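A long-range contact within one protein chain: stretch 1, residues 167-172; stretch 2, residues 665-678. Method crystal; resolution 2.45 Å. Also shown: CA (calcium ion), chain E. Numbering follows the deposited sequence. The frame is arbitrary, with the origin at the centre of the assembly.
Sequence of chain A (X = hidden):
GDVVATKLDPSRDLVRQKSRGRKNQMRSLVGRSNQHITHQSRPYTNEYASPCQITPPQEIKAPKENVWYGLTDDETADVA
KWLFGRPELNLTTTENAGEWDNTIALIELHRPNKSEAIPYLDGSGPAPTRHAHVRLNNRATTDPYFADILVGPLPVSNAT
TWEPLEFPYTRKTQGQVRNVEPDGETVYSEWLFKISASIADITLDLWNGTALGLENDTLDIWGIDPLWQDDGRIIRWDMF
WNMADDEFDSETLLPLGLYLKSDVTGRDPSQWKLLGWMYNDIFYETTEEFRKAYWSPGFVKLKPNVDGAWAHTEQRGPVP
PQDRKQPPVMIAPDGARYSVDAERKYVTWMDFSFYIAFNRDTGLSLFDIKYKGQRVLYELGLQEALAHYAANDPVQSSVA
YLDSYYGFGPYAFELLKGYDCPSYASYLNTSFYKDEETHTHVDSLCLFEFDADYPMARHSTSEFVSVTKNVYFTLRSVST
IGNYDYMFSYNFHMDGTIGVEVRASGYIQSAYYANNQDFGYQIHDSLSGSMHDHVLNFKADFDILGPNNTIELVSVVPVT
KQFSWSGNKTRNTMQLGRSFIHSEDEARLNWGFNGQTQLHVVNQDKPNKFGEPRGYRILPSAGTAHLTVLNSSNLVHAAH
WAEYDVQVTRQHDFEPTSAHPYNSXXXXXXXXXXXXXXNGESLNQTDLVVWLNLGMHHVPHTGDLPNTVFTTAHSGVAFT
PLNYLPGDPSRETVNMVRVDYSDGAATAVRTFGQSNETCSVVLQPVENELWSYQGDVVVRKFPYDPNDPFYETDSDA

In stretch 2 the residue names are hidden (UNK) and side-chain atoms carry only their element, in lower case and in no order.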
# COMPACT_ATOMS: atom_id res chain seq x y z
N PHE A 167 24.95 19.54 -23.58
CA PHE A 167 24.10 18.60 -24.31
C PHE A 167 22.91 18.14 -23.47
O PHE A 167 21.77 18.22 -23.93
CB PHE A 167 24.94 17.40 -24.80
CG PHE A 167 24.20 16.46 -25.72
CD1 PHE A 167 23.88 15.17 -25.30
CD2 PHE A 167 23.84 16.86 -27.00
CE1 PHE A 167 23.20 14.29 -26.15
CE2 PHE A 167 23.16 15.98 -27.86
CZ PHE A 167 22.84 14.69 -27.43
N PRO A 168 23.15 17.68 -22.23
CA PRO A 168 22.07 17.11 -21.42
C PRO A 168 21.27 18.12 -20.57
O PRO A 168 20.55 17.72 -19.66
CB PRO A 168 22.81 16.13 -20.51
CG PRO A 168 24.14 16.77 -20.29
CD PRO A 168 24.44 17.63 -21.50
N TYR A 169 21.40 19.42 -20.87
CA TYR A 169 20.64 20.44 -20.17
C TYR A 169 19.80 21.23 -21.16
O TYR A 169 20.17 21.37 -22.33
CB TYR A 169 21.58 21.37 -19.39
CG TYR A 169 22.68 20.64 -18.65
CD1 TYR A 169 22.41 19.56 -17.81
CD2 TYR A 169 24.01 21.04 -18.78
CE1 TYR A 169 23.43 18.89 -17.14
CE2 TYR A 169 25.03 20.38 -18.12
CZ TYR A 169 24.74 19.32 -17.29
OH TYR A 169 25.78 18.68 -16.64
N THR A 170 18.65 21.74 -20.70
CA THR A 170 17.73 22.49 -21.56
C THR A 170 18.18 23.95 -21.70
O THR A 170 18.05 24.55 -22.77
CB THR A 170 16.26 22.41 -21.05
OG1 THR A 170 16.10 23.18 -19.85
CG2 THR A 170 15.87 20.98 -20.77
N ARG A 171 18.70 24.51 -20.61
CA ARG A 171 19.44 25.77 -20.67
C ARG A 171 20.72 25.56 -21.47
O ARG A 171 21.48 24.63 -21.22
CB ARG A 171 19.77 26.25 -19.26
CG ARG A 171 20.78 27.38 -19.17
CD ARG A 171 20.66 28.12 -17.83
NE ARG A 171 21.77 29.04 -17.59
CZ ARG A 171 21.78 29.98 -16.63
NH1 ARG A 171 20.75 30.13 -15.81
NH2 ARG A 171 22.84 30.77 -16.49
N LYS A 172 20.96 26.44 -22.44
CA LYS A 172 22.14 26.34 -23.29
C LYS A 172 23.10 27.50 -23.00
O LYS A 172 23.09 28.52 -23.69
CB LYS A 172 21.73 26.30 -24.77
CG LYS A 172 20.78 25.15 -25.12
CD LYS A 172 21.41 23.78 -24.92
CE LYS A 172 20.50 22.68 -25.43
NZ LYS A 172 20.91 21.31 -24.97
N UNK A 665 19.73 27.48 -7.96
CA UNK A 665 20.61 28.64 -8.06
C UNK A 665 20.06 29.70 -9.01
O UNK A 665 20.43 30.87 -8.91
c UNK A 665 22.73 27.66 -6.14
c UNK A 665 22.02 28.21 -8.50
c UNK A 665 22.68 27.20 -7.58
n UNK A 665 21.73 27.24 -5.35
o UNK A 665 23.65 28.38 -5.73
N UNK A 666 19.16 29.29 -9.90
CA UNK A 666 18.58 30.20 -10.88
C UNK A 666 17.16 29.72 -11.26
O UNK A 666 16.92 29.18 -12.34
o UNK A 666 18.13 32.07 -12.89
c UNK A 666 19.24 31.51 -12.96
o UNK A 666 20.16 31.90 -13.71
c UNK A 666 19.49 30.28 -12.11
N UNK A 667 16.22 29.95 -10.34
CA UNK A 667 14.88 29.40 -10.49
C UNK A 667 14.10 29.99 -11.67
O UNK A 667 13.16 29.37 -12.16
c UNK A 667 14.06 29.53 -9.17
c UNK A 667 13.71 30.99 -8.87
c UNK A 667 13.15 31.20 -7.46
c UNK A 667 14.83 28.91 -8.00
N UNK A 668 14.51 31.16 -12.14
CA UNK A 668 13.91 31.77 -13.33
C UNK A 668 14.53 31.27 -14.64
O UNK A 668 13.94 31.44 -15.70
n UNK A 668 12.10 34.74 -10.44
c UNK A 668 13.30 34.29 -10.94
n UNK A 668 11.72 34.08 -12.44
c UNK A 668 11.17 34.60 -11.36
c UNK A 668 13.98 33.29 -13.24
c UNK A 668 13.07 33.88 -12.21
N UNK A 669 15.72 30.68 -14.56
CA UNK A 669 16.37 30.06 -15.71
C UNK A 669 17.24 28.87 -15.27
O UNK A 669 18.47 28.96 -15.25
o UNK A 669 18.82 31.10 -18.24
c UNK A 669 17.81 30.58 -17.77
n UNK A 669 17.21 29.54 -18.33
c UNK A 669 17.19 31.12 -16.47
N UNK A 670 16.60 27.75 -14.87
CA UNK A 670 17.33 26.58 -14.39
C UNK A 670 17.99 25.78 -15.51
O UNK A 670 17.47 25.77 -16.63
c UNK A 670 16.23 25.74 -13.74
c UNK A 670 15.00 26.11 -14.47
c UNK A 670 15.14 27.56 -14.80
N UNK A 671 19.13 25.11 -15.22
CA UNK A 671 19.77 24.23 -16.19
C UNK A 671 18.80 23.27 -16.87
O UNK A 671 18.77 23.21 -18.10
c UNK A 671 21.21 24.47 -14.32
c UNK A 671 19.97 25.28 -14.02
c UNK A 671 20.80 23.48 -15.34
N UNK A 672 18.02 22.55 -16.08
CA UNK A 672 16.97 21.68 -16.62
C UNK A 672 15.60 22.22 -16.22
O UNK A 672 15.24 22.22 -15.04
c UNK A 672 16.06 19.34 -16.83
c UNK A 672 18.51 19.70 -16.50
c UNK A 672 17.12 20.21 -16.16
N UNK A 673 14.87 22.70 -17.21
CA UNK A 673 13.50 23.12 -17.07
C UNK A 673 12.65 22.01 -17.69
O UNK A 673 12.52 21.92 -18.92
c UNK A 673 13.31 24.46 -17.78
c UNK A 673 11.89 24.99 -17.69
o UNK A 673 11.74 26.24 -17.70
o UNK A 673 10.95 24.17 -17.63
N UNK A 674 12.10 21.16 -16.83
CA UNK A 674 11.33 19.99 -17.27
C UNK A 674 10.20 20.36 -18.24
O UNK A 674 9.92 19.59 -19.16
c UNK A 674 8.82 17.67 -16.30
c UNK A 674 11.00 16.83 -16.80
c UNK A 674 10.79 19.22 -16.05
c UNK A 674 8.27 16.43 -16.61
c UNK A 674 10.45 15.59 -17.11
c UNK A 674 9.09 15.40 -17.02
c UNK A 674 10.19 17.88 -16.39
N UNK A 675 9.57 21.52 -18.05
CA UNK A 675 8.49 21.97 -18.96
C UNK A 675 8.85 21.90 -20.44
O UNK A 675 8.00 21.61 -21.27
c UNK A 675 8.07 23.41 -18.65
o UNK A 675 7.18 23.43 -17.55
N UNK A 676 10.12 22.19 -20.74
CA UNK A 676 10.59 22.31 -22.12
C UNK A 676 10.73 20.96 -22.82
O UNK A 676 10.95 20.91 -24.02
o UNK A 676 12.98 22.26 -21.60
c UNK A 676 11.95 23.07 -22.17
c UNK A 676 11.87 24.40 -21.40
N UNK A 677 10.60 19.87 -22.06
CA UNK A 677 10.58 18.51 -22.64
C UNK A 677 9.35 18.30 -23.52
O UNK A 677 9.36 17.43 -24.39
c UNK A 677 14.07 17.99 -20.11
c UNK A 677 10.56 17.44 -21.54
c UNK A 677 12.87 18.22 -20.78
c UNK A 677 11.88 17.22 -20.84
c UNK A 677 12.13 16.01 -20.20
c UNK A 677 13.32 15.77 -19.53
c UNK A 677 14.29 16.77 -19.49
N UNK A 678 8.29 19.08 -23.27
CA UNK A 678 7.00 18.89 -23.94
C UNK A 678 6.84 19.85 -25.12
O UNK A 678 6.44 21.01 -24.95
c UNK A 678 5.87 19.04 -22.92
c UNK A 678 5.98 18.07 -21.78
c UNK A 678 6.92 17.46 -19.65
c UNK A 678 5.36 16.82 -21.84
c UNK A 678 5.50 15.91 -20.80
c UNK A 678 6.28 16.23 -19.71
c UNK A 678 6.78 18.37 -20.68
CA CA E . 9.83 16.30 -26.34
O HOH W 1 22.92 31.96 -14.13
O HOH W 2 11.93 17.40 -26.31
O HOH W 3 11.18 14.73 -25.05

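Position 665 carries three carbons in a row, the last holding one oxygen and one nitrogen, and stays clear of stretch 1: Gln-665. At 666, two carbons end in two oxygens, a carboxylate, and one of these oxygens lies 2.8 Å from NH1 of Arg-171, so the residue is Asp-666 and the pair is a salt bridge. Position 667 has four carbons forked at the first, one arm two carbons long, and is buried out of reach: Ile-667. Position 668, one carbon and a five-membered ring with two nitrogens, points away: His-668.

At 669, two carbons end in one oxygen and one nitrogen, giving Asn-669. Its OD1 lies over one face of the Arg-171 guanidinium, 3.3 Å from NH1 but at a poor angle, while its backbone O takes a hydrogen bond of 2.6 Å from Arg-171 NH1. The type I turn from Asp-666 to Asn-669 holds Asp-666 OD2 and Asn-669 O close to this same nitrogen. Positions 670 and 671 each show three carbons closing a ring onto the backbone N: Pro-670 and Pro-671. Both direct CB away from stretch 1, and the second offers its carbonyl instead.

Position 672 has one carbon bearing two more, Val-672; its CG2 sits 4.1 Å from CD1 of Tyr-169, an apolar contact oblique to the ring. At 673, two carbons end in two oxygens: Asp-673, whose side-chain end leads away while its backbone N bonds Thr-170 OG1 at 3.0 Å, nearly straight.

Position 674, one carbon and a six-carbon ring, points away: Phe-674. Position 675, one carbon and one oxygen, is Ser-675, out of reach. At 676 one carbon bears an oxygen and a carbon: Thr-676, its OG1 3.3 Å from Thr-170 CG2. Position 677, one carbon and a six-carbon ring, presents its ring edge to that same methyl: Phe-677, with CE1 3.6 Å from Thr-170 CG2. Its backbone O also binds the calcium, 2.3 Å from CA. Position 678 repeats the phenyl ring but is out of reach: Phe-678.

The contact joins backbone and side-chain bonds with one long arm. Pro-671 O receives Arg-171 N at 2.8 Å with good geometry and Thr-170 N at 3.0 Å in a weak bond; the Thr-170 hydroxyl oxygen holds Asp-673 N. Arg-171, its three aliphatic torsions all t, extends to the turn, where Asp-666 supplies charge and Asn-669 a carbonyl. Water 1 supports that end, accepting from Arg-171 NH2 at 2.6 Å and donating to Asp-666 OD2 at 2.8 Å.

Stretch 2, residues 665-678: QDIHNPPVDFSTFF
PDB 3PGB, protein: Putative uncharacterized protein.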